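Local coordinates for enterobactin synthetase component F-related protein (Vibrio cholerae serotype O1, PDB 4OXI) that probably activates glycine with ATP to form glycyl-adenosine-5'-phosphate, in a lipopolysaccharide modification pathway that confers resistance to antimicrobial peptides, at residues A[60-64]-A[201-205]; A[82-88]-A[194-199]; A[91-97]-A[169-173]; A[114-118]-A[273-277]. All blocks are in the same frame, centred on the assembly; numbering follows the deposited sequence.

Contact 1 of 4, residues A[60-64]-A[201-205]; sequences IQANR and VELLV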
loop_
_atom_site.group_PDB
_atom_site.type_symbol
_atom_site.label_atom_id
_atom_site.label_comp_id
_atom_site.label_asym_id
_atom_site.label_seq_id
_atom_site.Cartn_x
_atom_site.Cartn_y
_atom_site.Cartn_z
ATOM N N ILE A 60 -1.854 15.675 17.706
ATOM C CA ILE A 60 -0.934 16.682 17.203
ATOM C C ILE A 60 -0.717 17.772 18.257
ATOM O O ILE A 60 0.416 18.185 18.512
ATOM C CB ILE A 60 -1.455 17.310 15.894
ATOM C CG1 ILE A 60 -1.476 16.260 14.782
ATOM C CG2 ILE A 60 -0.602 18.492 15.482
ATOM C CD1 ILE A 60 -2.112 16.751 13.497
ATOM N N GLN A 61 -1.806 18.210 18.880
ATOM C CA GLN A 61 -1.742 19.253 19.901
ATOM C C GLN A 61 -1.007 18.772 21.138
ATOM O O GLN A 61 -0.134 19.459 21.660
ATOM C CB GLN A 61 -3.152 19.686 20.307
ATOM C CG GLN A 61 -3.929 20.409 19.227
ATOM C CD GLN A 61 -5.344 20.791 19.676
ATOM O OE1 GLN A 61 -6.080 19.962 20.220
ATOM N NE2 GLN A 61 -5.724 22.046 19.451
ATOM N N ALA A 62 -1.381 17.590 21.612
ATOM C CA ALA A 62 -0.809 17.041 22.826
ATOM C C ALA A 62 0.687 16.764 22.683
ATOM O O ALA A 62 1.408 16.744 23.673
ATOM C CB ALA A 62 -1.546 15.773 23.224
ATOM N N ASN A 63 1.159 16.533 21.461
ATOM C CA ASN A 63 2.569 16.192 21.277
ATOM C C ASN A 63 3.319 17.163 20.379
ATOM O O ASN A 63 4.286 16.778 19.727
ATOM C CB ASN A 63 2.715 14.767 20.748
ATOM C CG ASN A 63 2.066 13.740 21.655
ATOM O OD1 ASN A 63 2.664 13.305 22.634
ATOM N ND2 ASN A 63 0.840 13.333 21.322
ATOM N N ARG A 64 2.898 18.424 20.375
ATOM C CA ARG A 64 3.478 19.430 19.487
ATOM C C ARG A 64 5.002 19.574 19.577
ATOM O O ARG A 64 5.656 19.907 18.580
ATOM C CB ARG A 64 2.798 20.797 19.693
ATOM C CG ARG A 64 3.143 21.507 21.012
ATOM C CD ARG A 64 2.137 22.622 21.355
ATOM N NE ARG A 64 0.861 22.071 21.824
ATOM C CZ ARG A 64 -0.173 22.806 22.231
ATOM N NH1 ARG A 64 -0.086 24.131 22.225
ATOM N NH2 ARG A 64 -1.299 22.220 22.639
ATOM N N VAL A 201 -1.389 25.431 16.890
ATOM C CA VAL A 201 -1.995 24.117 17.068
ATOM C C VAL A 201 -3.164 24.126 18.060
ATOM O O VAL A 201 -3.933 23.165 18.113
ATOM C CB VAL A 201 -0.960 23.045 17.458
ATOM C CG1 VAL A 201 0.144 22.987 16.416
ATOM C CG2 VAL A 201 -0.395 23.321 18.835
ATOM N N GLU A 202 -3.304 25.207 18.832
ATOM C CA GLU A 202 -4.463 25.380 19.719
ATOM C C GLU A 202 -5.739 25.507 18.883
ATOM O O GLU A 202 -6.821 25.091 19.304
ATOM C CB GLU A 202 -4.292 26.617 20.617
ATOM C CG GLU A 202 -3.084 26.568 21.563
ATOM C CD GLU A 202 -3.347 25.756 22.825
ATOM O OE1 GLU A 202 -2.400 25.125 23.350
ATOM O OE2 GLU A 202 -4.504 25.760 23.303
ATOM N N LEU A 203 -5.580 26.061 17.684
ATOM C CA LEU A 203 -6.689 26.356 16.777
ATOM C C LEU A 203 -7.070 25.184 15.879
ATOM O O LEU A 203 -8.075 25.253 15.169
ATOM C CB LEU A 203 -6.329 27.557 15.894
ATOM C CG LEU A 203 -6.671 28.973 16.373
ATOM C CD1 LEU A 203 -6.364 29.163 17.857
ATOM C CD2 LEU A 203 -5.926 30.006 15.528
ATOM N N LEU A 204 -6.259 24.128 15.901
ATOM C CA LEU A 204 -6.430 22.976 15.012
ATOM C C LEU A 204 -7.866 22.449 14.896
ATOM O O LEU A 204 -8.369 22.229 13.788
ATOM C CB LEU A 204 -5.509 21.831 15.439
ATOM C CG LEU A 204 -4.209 21.622 14.667
ATOM C CD1 LEU A 204 -3.784 20.183 14.789
ATOM C CD2 LEU A 204 -4.393 21.982 13.219
ATOM N N VAL A 205 -8.523 22.245 16.032
ATOM C CA VAL A 205 -9.845 21.612 16.041
ATOM C C VAL A 205 -10.975 22.454 15.408
ATOM O O VAL A 205 -11.975 21.905 14.947
ATOM C CB VAL A 205 -10.224 21.144 17.464
ATOM C CG1 VAL A 205 -11.484 20.288 17.439
ATOM C CG2 VAL A 205 -9.075 20.355 18.070
#
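Arg-64, just past the C-terminal end of helix 51-62, meets Glu-202 in a salt bridge. NH1 of Arg-64 lies 2.8 Å from OE1 of Glu-202 with an N-H...O angle of 160°. That oxygen sits close to the guanidinium plane, yet the carboxylate is turned 54° against it; NH1 meets OE1 on the anti side, and the same oxygen also receives a weak bond from NH2. The guanidinium is also tied back to its own segment: NE of Arg-64 donates to O of Gln-61 at 2.8 Å, in the carbonyl plane and on a lone pair. A bend at chi3 (74°) folds the arginine round for this.

The amide of Gln-61 makes the other polar link. Its chain runs out extended beyond CG and brings NE2 to the carbonyl O of Val-201; the modelled 2.5 Å between NE2 of Gln-61 and O of Val-201 is short for such a bond, so the exact length is doubtful. OE1 of Gln-61 rests 3.7 Å from CG2 of Val-205.

Apolar packing completes the contact. CG2 of Val-201 lies over one face of the Arg-64 guanidinium, 3.4 Å from its CZ. Deeper in, CG2 of Ile-60 touches CD1 of Leu-204 at 3.7 Å, the two side chains crossing at about a right angle, with Thr-82 and Leu-86 of helix 78-95 beside them.

Set among a carbonyl, a carboxylate and a methyl, the guanidinium should be restricted in its rotation by these contacts, and it supplies a donor to a carbonyl of the last helical turn.

Contact 2 of 4, residues A[82-88]-A[194-199]; sequences TDMALSL and VQITEQ
Gln-199 packs across Asp-83 and Leu-86 on one flank of helix 78-95. Its CB is 3.7 Å from OD1 of Asp-83. A bend at chi2 (-76°) then lays the chain against Leu-86, whose CB is 3.7 Å from CG of Gln-199 and equally close to its CD. OE1 stays beside Leu-86, while NE2 turns toward Ser-87 and gives a weak bond to O of Thr-197 in its own segment.

The backbone of 194-199 is gripped at two points one helical turn apart. N of Gln-199 donates to OD1 of Asp-83 at 2.9 Å, coming from well above the carboxylate plane; Gln-79 NE2 bonds the same oxygen. N of Thr-197 donates to OG of Ser-87 at 2.9 Å, nearly straight at 166°. That hydroxyl in turn donates to O of Asp-83 at 2.6 Å, on the face of the carbonyl opposite the one used by N of Ser-87.

Beyond these bonds, CD1 of Ile-196 touches CG of Met-84 at 3.6 Å. The irregular segment leaving strand 190-193 thus follows one side of helix 78-95, while Met-84, Ala-85 and Leu-88 pack against helix 108-119.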
loop_
_atom_site.group_PDB
_atom_site.type_symbol
_atom_site.label_atom_id
_atom_site.label_comp_id
_atom_site.label_asym_id
_atom_site.label_seq_id
_atom_site.Cartn_x
_atom_site.Cartn_y
_atom_site.Cartn_z
ATOM N N THR A 82 3.366 20.240 11.390
ATOM C CA THR A 82 2.087 20.935 11.296
ATOM C C THR A 82 2.216 22.247 10.525
ATOM O O THR A 82 1.357 22.568 9.714
ATOM C CB THR A 82 1.482 21.162 12.677
ATOM O OG1 THR A 82 1.241 19.878 13.280
ATOM C CG2 THR A 82 0.164 21.937 12.568
ATOM N N ASP A 83 3.304 22.981 10.744
ATOM C CA ASP A 83 3.528 24.225 10.016
ATOM C C ASP A 83 3.629 23.954 8.515
ATOM O O ASP A 83 3.063 24.682 7.707
ATOM C CB ASP A 83 4.825 24.921 10.473
ATOM C CG ASP A 83 4.778 25.402 11.930
ATOM O OD1 ASP A 83 3.672 25.535 12.505
ATOM O OD2 ASP A 83 5.870 25.660 12.496
ATOM N N MET A 84 4.387 22.927 8.141
ATOM C CA MET A 84 4.550 22.610 6.731
ATOM C C MET A 84 3.227 22.118 6.143
ATOM O O MET A 84 2.820 22.563 5.081
ATOM C CB MET A 84 5.645 21.567 6.538
ATOM C CG MET A 84 7.034 22.157 6.590
ATOM S SD MET A 84 8.296 20.884 6.492
ATOM C CE MET A 84 8.366 20.316 8.200
ATOM N N ALA A 85 2.551 21.229 6.856
ATOM C CA ALA A 85 1.317 20.631 6.368
ATOM C C ALA A 85 0.203 21.669 6.173
ATOM O O ALA A 85 -0.379 21.752 5.094
ATOM C CB ALA A 85 0.872 19.520 7.300
ATOM N N LEU A 86 -0.076 22.476 7.196
ATOM C CA LEU A 86 -1.101 23.507 7.072
ATOM C C LEU A 86 -0.710 24.649 6.134
ATOM O O LEU A 86 -1.586 25.318 5.588
ATOM C CB LEU A 86 -1.521 24.064 8.434
ATOM C CG LEU A 86 -2.144 23.083 9.420
ATOM C CD1 LEU A 86 -2.652 23.843 10.647
ATOM C CD2 LEU A 86 -3.270 22.296 8.766
ATOM N N SER A 87 0.580 24.881 5.918
ATOM C CA SER A 87 0.955 25.867 4.901
ATOM C C SER A 87 0.582 25.373 3.506
ATOM O O SER A 87 0.020 26.122 2.694
ATOM C CB SER A 87 2.453 26.192 4.955
ATOM O OG SER A 87 2.805 26.795 6.190
ATOM N N LEU A 88 0.919 24.125 3.210
ATOM C CA LEU A 88 0.568 23.550 1.916
ATOM C C LEU A 88 -0.947 23.501 1.762
ATOM O O LEU A 88 -1.503 23.934 0.755
ATOM C CB LEU A 88 1.149 22.139 1.798
ATOM C CG LEU A 88 2.667 22.094 1.614
ATOM C CD1 LEU A 88 3.185 20.678 1.849
ATOM C CD2 LEU A 88 3.041 22.585 0.213
ATOM N N VAL A 194 5.699 27.401 -1.819
ATOM C CA VAL A 194 4.811 27.687 -0.702
ATOM C C VAL A 194 5.657 27.997 0.521
ATOM O O VAL A 194 6.420 27.153 0.974
ATOM C CB VAL A 194 3.882 26.498 -0.393
ATOM C CG1 VAL A 194 2.934 26.851 0.739
ATOM C CG2 VAL A 194 3.094 26.097 -1.640
ATOM N N GLN A 195 5.540 29.216 1.036
ATOM C CA GLN A 195 6.272 29.584 2.236
ATOM C C GLN A 195 5.715 28.830 3.435
ATOM O O GLN A 195 4.523 28.512 3.485
ATOM C CB GLN A 195 6.238 31.104 2.461
ATOM C CG GLN A 195 6.996 31.919 1.385
ATOM C CD GLN A 195 8.413 31.396 1.122
ATOM O OE1 GLN A 195 9.115 30.964 2.041
ATOM N NE2 GLN A 195 8.833 31.430 -0.140
ATOM N N ILE A 196 6.584 28.516 4.384
ATOM C CA ILE A 196 6.168 27.828 5.591
ATOM C C ILE A 196 5.846 28.878 6.641
ATOM O O ILE A 196 6.715 29.622 7.059
ATOM C CB ILE A 196 7.271 26.889 6.116
ATOM C CG1 ILE A 196 7.650 25.853 5.063
ATOM C CG2 ILE A 196 6.827 26.168 7.374
ATOM C CD1 ILE A 196 8.845 25.001 5.478
ATOM N N THR A 197 4.585 28.936 7.047
ATOM C CA THR A 197 4.110 29.877 8.049
ATOM C C THR A 197 3.976 29.097 9.341
ATOM O O THR A 197 3.670 27.910 9.307
ATOM C CB THR A 197 2.694 30.383 7.676
ATOM O OG1 THR A 197 2.683 30.841 6.320
ATOM C CG2 THR A 197 2.244 31.513 8.595
ATOM N N GLU A 198 4.183 29.743 10.481
ATOM C CA GLU A 198 3.954 29.066 11.753
ATOM C C GLU A 198 2.455 28.967 12.000
ATOM O O GLU A 198 1.719 29.876 11.647
ATOM C CB GLU A 198 4.677 29.788 12.889
ATOM C CG GLU A 198 6.203 29.752 12.706
ATOM C CD GLU A 198 6.982 30.243 13.917
ATOM O OE1 GLU A 198 6.471 30.131 15.056
ATOM O OE2 GLU A 198 8.114 30.734 13.719
ATOM N N GLN A 199 2.006 27.852 12.566
ATOM C CA GLN A 199 0.572 27.594 12.734
ATOM C C GLN A 199 0.245 27.312 14.195
ATOM O O GLN A 199 0.983 26.615 14.886
ATOM C CB GLN A 199 0.118 26.401 11.874
ATOM C CG GLN A 199 0.535 26.453 10.394
ATOM C CD GLN A 199 -0.309 27.426 9.566
ATOM O OE1 GLN A 199 -1.474 27.675 9.882
ATOM N NE2 GLN A 199 0.276 27.967 8.492
#

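Contact 3 of 4, residues A[91-97]-A[169-173]; sequences YWHLQGV and LHIYA
The ring of Tyr-172 carries the indole of Trp-92 on one face and the ring of Tyr-91 at its edge. NE1 of Trp-92 stands over the centre of the Tyr-172 ring, 3.3 Å from its CD1, and the planes are 88° apart. This is a T-shaped pair, the indole giving its edge and the tyrosine its face. Tyr-91 approaches differently: its CD2 comes 3.6 Å from CE1 of Tyr-172, near the plane of the latter ring, in an oblique pairing. Tyr-91 has CG anti to its backbone nitrogen (chi1 -166°), which swings its ring to the edge of Tyr-172, while Trp-92 keeps CG beside its own nitrogen and comes in over the face.

At the end of the phenol, CG of Gln-95 lies 3.4 Å from OH of Tyr-172, and CG2 of Val-97 follows at 4.0 Å from that oxygen. His-192 of the next strand also stacks on Tyr-172, and its two ring nitrogens are hydrogen-bonded to OH of Tyr-91 and ND1 of His-170.

Helix 78-95 closes in a Schellman motif at Gly-96, from which the chain goes on toward strand 99-102. The last part of that helix, 91-95, runs nearly antiparallel to strand 170-173, at 164°. An aromatic cluster thus fastens the helix to the parallel sheet that contains strand 170-173, a helix-on-sheet layer of the alpha/beta architecture expected of the AMP-binding family.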
loop_
_atom_site.group_PDB
_atom_site.type_symbol
_atom_site.label_atom_id
_atom_site.label_comp_id
_atom_site.label_asym_id
_atom_site.label_seq_id
_atom_site.Cartn_x
_atom_site.Cartn_y
_atom_site.Cartn_z
ATOM N N TYR A 91 -2.716 26.850 1.127
ATOM C CA TYR A 91 -2.451 27.323 -0.216
ATOM C C TYR A 91 -3.326 26.550 -1.222
ATOM O O TYR A 91 -3.995 27.158 -2.069
ATOM C CB TYR A 91 -0.955 27.174 -0.515
ATOM C CG TYR A 91 -0.442 27.908 -1.733
ATOM C CD1 TYR A 91 0.373 29.033 -1.604
ATOM C CD2 TYR A 91 -0.743 27.464 -3.010
ATOM C CE1 TYR A 91 0.862 29.693 -2.723
ATOM C CE2 TYR A 91 -0.264 28.115 -4.131
ATOM C CZ TYR A 91 0.537 29.223 -3.982
ATOM O OH TYR A 91 1.018 29.854 -5.107
ATOM N N TRP A 92 -3.342 25.221 -1.111
ATOM C CA TRP A 92 -4.177 24.382 -1.981
ATOM C C TRP A 92 -5.667 24.717 -1.897
ATOM O O TRP A 92 -6.347 24.708 -2.907
ATOM C CB TRP A 92 -3.973 22.901 -1.648
ATOM C CG TRP A 92 -2.627 22.405 -2.025
ATOM C CD1 TRP A 92 -1.793 22.944 -2.961
ATOM C CD2 TRP A 92 -1.943 21.263 -1.481
ATOM N NE1 TRP A 92 -0.632 22.208 -3.035
ATOM C CE2 TRP A 92 -0.699 21.173 -2.135
ATOM C CE3 TRP A 92 -2.265 20.311 -0.507
ATOM C CZ2 TRP A 92 0.227 20.163 -1.850
ATOM C CZ3 TRP A 92 -1.346 19.296 -0.228
ATOM C CH2 TRP A 92 -0.115 19.238 -0.890
ATOM N N HIS A 93 -6.175 24.981 -0.693
ATOM C CA HIS A 93 -7.560 25.424 -0.515
ATOM C C HIS A 93 -7.851 26.703 -1.299
ATOM O O HIS A 93 -8.875 26.802 -1.983
ATOM C CB HIS A 93 -7.868 25.668 0.963
ATOM C CG HIS A 93 -8.114 24.413 1.737
ATOM N ND1 HIS A 93 -8.290 24.408 3.104
ATOM C CD2 HIS A 93 -8.212 23.124 1.335
ATOM C CE1 HIS A 93 -8.493 23.166 3.511
ATOM N NE2 HIS A 93 -8.448 22.368 2.460
ATOM N N LEU A 94 -6.947 27.675 -1.196
ATOM C CA LEU A 94 -7.101 28.937 -1.908
ATOM C C LEU A 94 -7.001 28.731 -3.408
ATOM O O LEU A 94 -7.592 29.485 -4.180
ATOM C CB LEU A 94 -6.045 29.941 -1.450
ATOM C CG LEU A 94 -6.127 30.261 0.042
ATOM C CD1 LEU A 94 -5.098 31.319 0.393
ATOM C CD2 LEU A 94 -7.523 30.743 0.426
ATOM N N GLN A 95 -6.253 27.714 -3.825
ATOM C CA GLN A 95 -6.131 27.376 -5.244
ATOM C C GLN A 95 -7.308 26.544 -5.735
ATOM O O GLN A 95 -7.476 26.357 -6.931
ATOM C CB GLN A 95 -4.838 26.589 -5.498
ATOM C CG GLN A 95 -3.569 27.435 -5.472
ATOM C CD GLN A 95 -3.493 28.372 -6.662
ATOM O OE1 GLN A 95 -3.721 29.572 -6.535
ATOM N NE2 GLN A 95 -3.192 27.824 -7.825
ATOM N N GLY A 96 -8.116 26.028 -4.816
ATOM C CA GLY A 96 -9.218 25.160 -5.208
ATOM C C GLY A 96 -8.752 23.809 -5.723
ATOM O O GLY A 96 -9.384 23.213 -6.596
ATOM N N VAL A 97 -7.629 23.342 -5.180
ATOM C CA VAL A 97 -7.073 22.039 -5.498
ATOM C C VAL A 97 -7.777 21.003 -4.655
ATOM O O VAL A 97 -7.936 21.204 -3.454
ATOM C CB VAL A 97 -5.564 22.007 -5.154
ATOM C CG1 VAL A 97 -5.006 20.608 -5.298
ATOM C CG2 VAL A 97 -4.804 22.960 -6.055
ATOM N N LEU A 169 0.516 22.184 -15.837
ATOM C CA LEU A 169 0.603 21.491 -14.552
ATOM C C LEU A 169 0.984 22.488 -13.472
ATOM O O LEU A 169 1.661 23.479 -13.742
ATOM C CB LEU A 169 1.635 20.364 -14.597
ATOM C CG LEU A 169 1.299 19.182 -15.500
ATOM C CD1 LEU A 169 2.389 18.123 -15.415
ATOM C CD2 LEU A 169 -0.058 18.602 -15.122
ATOM N N HIS A 170 0.531 22.231 -12.250
ATOM C CA HIS A 170 0.881 23.075 -11.118
ATOM C C HIS A 170 1.788 22.316 -10.159
ATOM O O HIS A 170 1.388 21.308 -9.550
ATOM C CB HIS A 170 -0.385 23.589 -10.446
ATOM C CG HIS A 170 -1.159 24.535 -11.309
ATOM N ND1 HIS A 170 -1.038 25.907 -11.204
ATOM C CD2 HIS A 170 -2.028 24.308 -12.326
ATOM C CE1 HIS A 170 -1.813 26.482 -12.108
ATOM N NE2 HIS A 170 -2.430 25.535 -12.793
ATOM N N ILE A 171 3.023 22.800 -10.065
ATOM C CA ILE A 171 4.098 22.108 -9.378
ATOM C C ILE A 171 4.315 22.735 -8.010
ATOM O O ILE A 171 4.476 23.955 -7.906
ATOM C CB ILE A 171 5.392 22.238 -10.176
ATOM C CG1 ILE A 171 5.156 21.843 -11.633
ATOM C CG2 ILE A 171 6.501 21.409 -9.553
ATOM C CD1 ILE A 171 4.664 20.423 -11.813
ATOM N N TYR A 172 4.317 21.911 -6.958
ATOM C CA TYR A 172 4.492 22.428 -5.613
ATOM C C TYR A 172 5.778 21.912 -5.010
ATOM O O TYR A 172 6.158 20.769 -5.244
ATOM C CB TYR A 172 3.298 22.061 -4.727
ATOM C CG TYR A 172 2.052 22.809 -5.116
ATOM C CD1 TYR A 172 1.713 24.004 -4.494
ATOM C CD2 TYR A 172 1.225 22.339 -6.129
ATOM C CE1 TYR A 172 0.578 24.708 -4.864
ATOM C CE2 TYR A 172 0.091 23.033 -6.500
ATOM C CZ TYR A 172 -0.221 24.216 -5.867
ATOM O OH TYR A 172 -1.360 24.902 -6.239
ATOM N N ALA A 173 6.450 22.751 -4.231
ATOM C CA ALA A 173 7.671 22.332 -3.549
ATOM C C ALA A 173 7.892 23.181 -2.306
ATOM O O ALA A 173 7.421 24.316 -2.238
ATOM C CB ALA A 173 8.862 22.435 -4.491
#

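Contact 4 of 4, residues A[114-118]-A[273-277]; sequences IWASY and IFYSL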
loop_
_atom_site.group_PDB
_atom_site.type_symbol
_atom_site.label_atom_id
_atom_site.label_comp_id
_atom_site.label_asym_id
_atom_site.label_seq_id
_atom_site.Cartn_x
_atom_site.Cartn_y
_atom_site.Cartn_z
ATOM N N ILE A 114 1.326 14.601 2.404
ATOM C CA ILE A 114 0.312 13.642 2.852
ATOM C C ILE A 114 -0.434 14.139 4.104
ATOM O O ILE A 114 -1.664 14.060 4.166
ATOM C CB ILE A 114 0.907 12.246 3.083
ATOM C CG1 ILE A 114 1.349 11.637 1.750
ATOM C CG2 ILE A 114 -0.132 11.335 3.728
ATOM C CD1 ILE A 114 2.046 10.304 1.867
ATOM N N TRP A 115 0.297 14.684 5.075
ATOM C CA TRP A 115 -0.338 15.321 6.226
ATOM C C TRP A 115 -1.193 16.501 5.764
ATOM O O TRP A 115 -2.290 16.705 6.260
ATOM C CB TRP A 115 0.710 15.887 7.169
ATOM C CG TRP A 115 1.341 14.943 8.085
ATOM C CD1 TRP A 115 1.736 13.665 7.820
ATOM C CD2 TRP A 115 1.706 15.208 9.445
ATOM N NE1 TRP A 115 2.323 13.110 8.946
ATOM C CE2 TRP A 115 2.315 14.041 9.954
ATOM C CE3 TRP A 115 1.579 16.322 10.281
ATOM C CZ2 TRP A 115 2.795 13.958 11.262
ATOM C CZ3 TRP A 115 2.039 16.230 11.595
ATOM C CH2 TRP A 115 2.645 15.058 12.067
ATOM N N ALA A 116 -0.666 17.286 4.830
ATOM C CA ALA A 116 -1.375 18.455 4.321
ATOM C C ALA A 116 -2.675 18.026 3.675
ATOM O O ALA A 116 -3.707 18.671 3.837
ATOM C CB ALA A 116 -0.506 19.209 3.287
ATOM N N SER A 117 -2.621 16.939 2.914
ATOM C CA SER A 117 -3.819 16.474 2.237
ATOM C C SER A 117 -4.836 15.956 3.239
ATOM O O SER A 117 -6.038 16.243 3.127
ATOM C CB SER A 117 -3.483 15.383 1.219
ATOM O OG SER A 117 -4.685 14.777 0.780
ATOM N N TYR A 118 -4.367 15.192 4.221
ATOM C CA TYR A 118 -5.277 14.681 5.242
ATOM C C TYR A 118 -5.917 15.824 6.051
ATOM O O TYR A 118 -7.136 15.872 6.219
ATOM C CB TYR A 118 -4.590 13.681 6.199
ATOM C CG TYR A 118 -5.559 13.279 7.282
ATOM C CD1 TYR A 118 -6.521 12.311 7.038
ATOM C CD2 TYR A 118 -5.565 13.916 8.520
ATOM C CE1 TYR A 118 -7.450 11.959 7.998
ATOM C CE2 TYR A 118 -6.496 13.573 9.495
ATOM C CZ TYR A 118 -7.440 12.600 9.222
ATOM O OH TYR A 118 -8.367 12.241 10.171
ATOM N N ILE A 273 1.817 5.674 8.430
ATOM C CA ILE A 273 1.708 7.125 8.589
ATOM C C ILE A 273 0.616 7.546 9.569
ATOM O O ILE A 273 0.848 8.386 10.439
ATOM C CB ILE A 273 1.457 7.816 7.223
ATOM C CG1 ILE A 273 2.663 7.643 6.301
ATOM C CG2 ILE A 273 1.165 9.284 7.404
ATOM C CD1 ILE A 273 2.482 8.302 4.929
ATOM N N PHE A 274 -0.580 6.980 9.439
ATOM C CA PHE A 274 -1.686 7.456 10.262
ATOM C C PHE A 274 -1.770 6.783 11.622
ATOM O O PHE A 274 -2.286 7.377 12.572
ATOM C CB PHE A 274 -3.005 7.429 9.479
ATOM C CG PHE A 274 -3.020 8.423 8.363
ATOM C CD1 PHE A 274 -3.263 9.763 8.632
ATOM C CD2 PHE A 274 -2.728 8.038 7.062
ATOM C CE1 PHE A 274 -3.238 10.696 7.622
ATOM C CE2 PHE A 274 -2.705 8.968 6.043
ATOM C CZ PHE A 274 -2.960 10.298 6.319
ATOM N N TYR A 275 -1.240 5.561 11.708
ATOM C CA TYR A 275 -1.059 4.871 12.981
ATOM C C TYR A 275 -0.117 5.696 13.851
ATOM O O TYR A 275 -0.364 5.912 15.034
ATOM C CB TYR A 275 -0.389 3.538 12.716
ATOM C CG TYR A 275 -0.470 2.488 13.801
ATOM C CD1 TYR A 275 -1.421 2.547 14.823
ATOM C CD2 TYR A 275 0.395 1.408 13.774
ATOM C CE1 TYR A 275 -1.492 1.536 15.793
ATOM C CE2 TYR A 275 0.332 0.415 14.715
ATOM C CZ TYR A 275 -0.605 0.477 15.725
ATOM O OH TYR A 275 -0.608 -0.547 16.644
ATOM N N SER A 276 0.984 6.152 13.265
ATOM C CA SER A 276 1.920 6.958 14.031
ATOM C C SER A 276 1.271 8.285 14.431
ATOM O O SER A 276 1.412 8.751 15.557
ATOM C CB SER A 276 3.197 7.214 13.230
ATOM O OG SER A 276 4.067 8.083 13.949
ATOM N N LEU A 277 0.556 8.888 13.497
ATOM C CA LEU A 277 0.004 10.220 13.700
ATOM C C LEU A 277 -1.039 10.237 14.823
ATOM O O LEU A 277 -1.022 11.109 15.682
ATOM C CB LEU A 277 -0.623 10.702 12.392
ATOM C CG LEU A 277 -1.167 12.119 12.202
ATOM C CD1 LEU A 277 -0.253 13.211 12.742
ATOM C CD2 LEU A 277 -1.383 12.317 10.711
HETATM O O HOH W 1 2.899 10.436 10.467
#
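Trp-115 and Tyr-118 of helix 108-119 face Leu-277 and Phe-274 of helix 268-279 in a buried helix-helix packing within the alpha/beta core of the AMP-binding fold. The segments cross at -74° with their axes 12.1 Å apart, a gap spanned by large side chains. Over one face of the indole sits CD1 of Leu-277, 3.7 Å from the centroid of the six-membered ring of Trp-115 and 22° off its normal, a CH-pi contact.

Phe-274 turns its ring end toward Tyr-118. CE1 of Phe-274 approaches CG of Tyr-118 at 3.5 Å, over the tyrosine face, but with the planes 56° apart the pair is oblique. The hydroxyl of Tyr-118 bonds NE2 of His-240, and Arg-53 makes a cation-pi contact with its ring. Ile-114 bridges two partners: its CD1 meets CD1 of Ile-273 at 3.7 Å, the side chains crossing at about a right angle, and its CG2 rests 4.0 Å from CZ of Phe-274.

Trp-115 also packs on helix 78-95, and Leu-277 touches helix 51-62, so both of those helices border the contact; the side chain of Phe-274 is about 13 Å from the bound glycyl-adenosine-5'-phosphate. One water spans the helices, accepting from NE1 of Trp-115 at 3.1 Å and donating to O of Ile-273 at 2.9 Å.

How the contacts relate
From the N terminus, segments 60-64, 82-88, 91-97 and 114-118 come first, and their partners follow. Contact 3 closes the shortest loop, 91-97 to 169-173; contact 2 encloses it and contact 1 encloses both, three nested closures in which the chain returns to helix 78-95 or its neighbour 51-62. Contact 4 starts within all three and ends beyond them at 273-277, crossing each. Helix 78-95 serves contacts 2 and 3, and its side chains touch contacts 1 and 4 as well. Together they tie helices 51-62, 78-95 and 108-119 to the parallel sheet, to the loop after strand 190-193 and to helix 268-279.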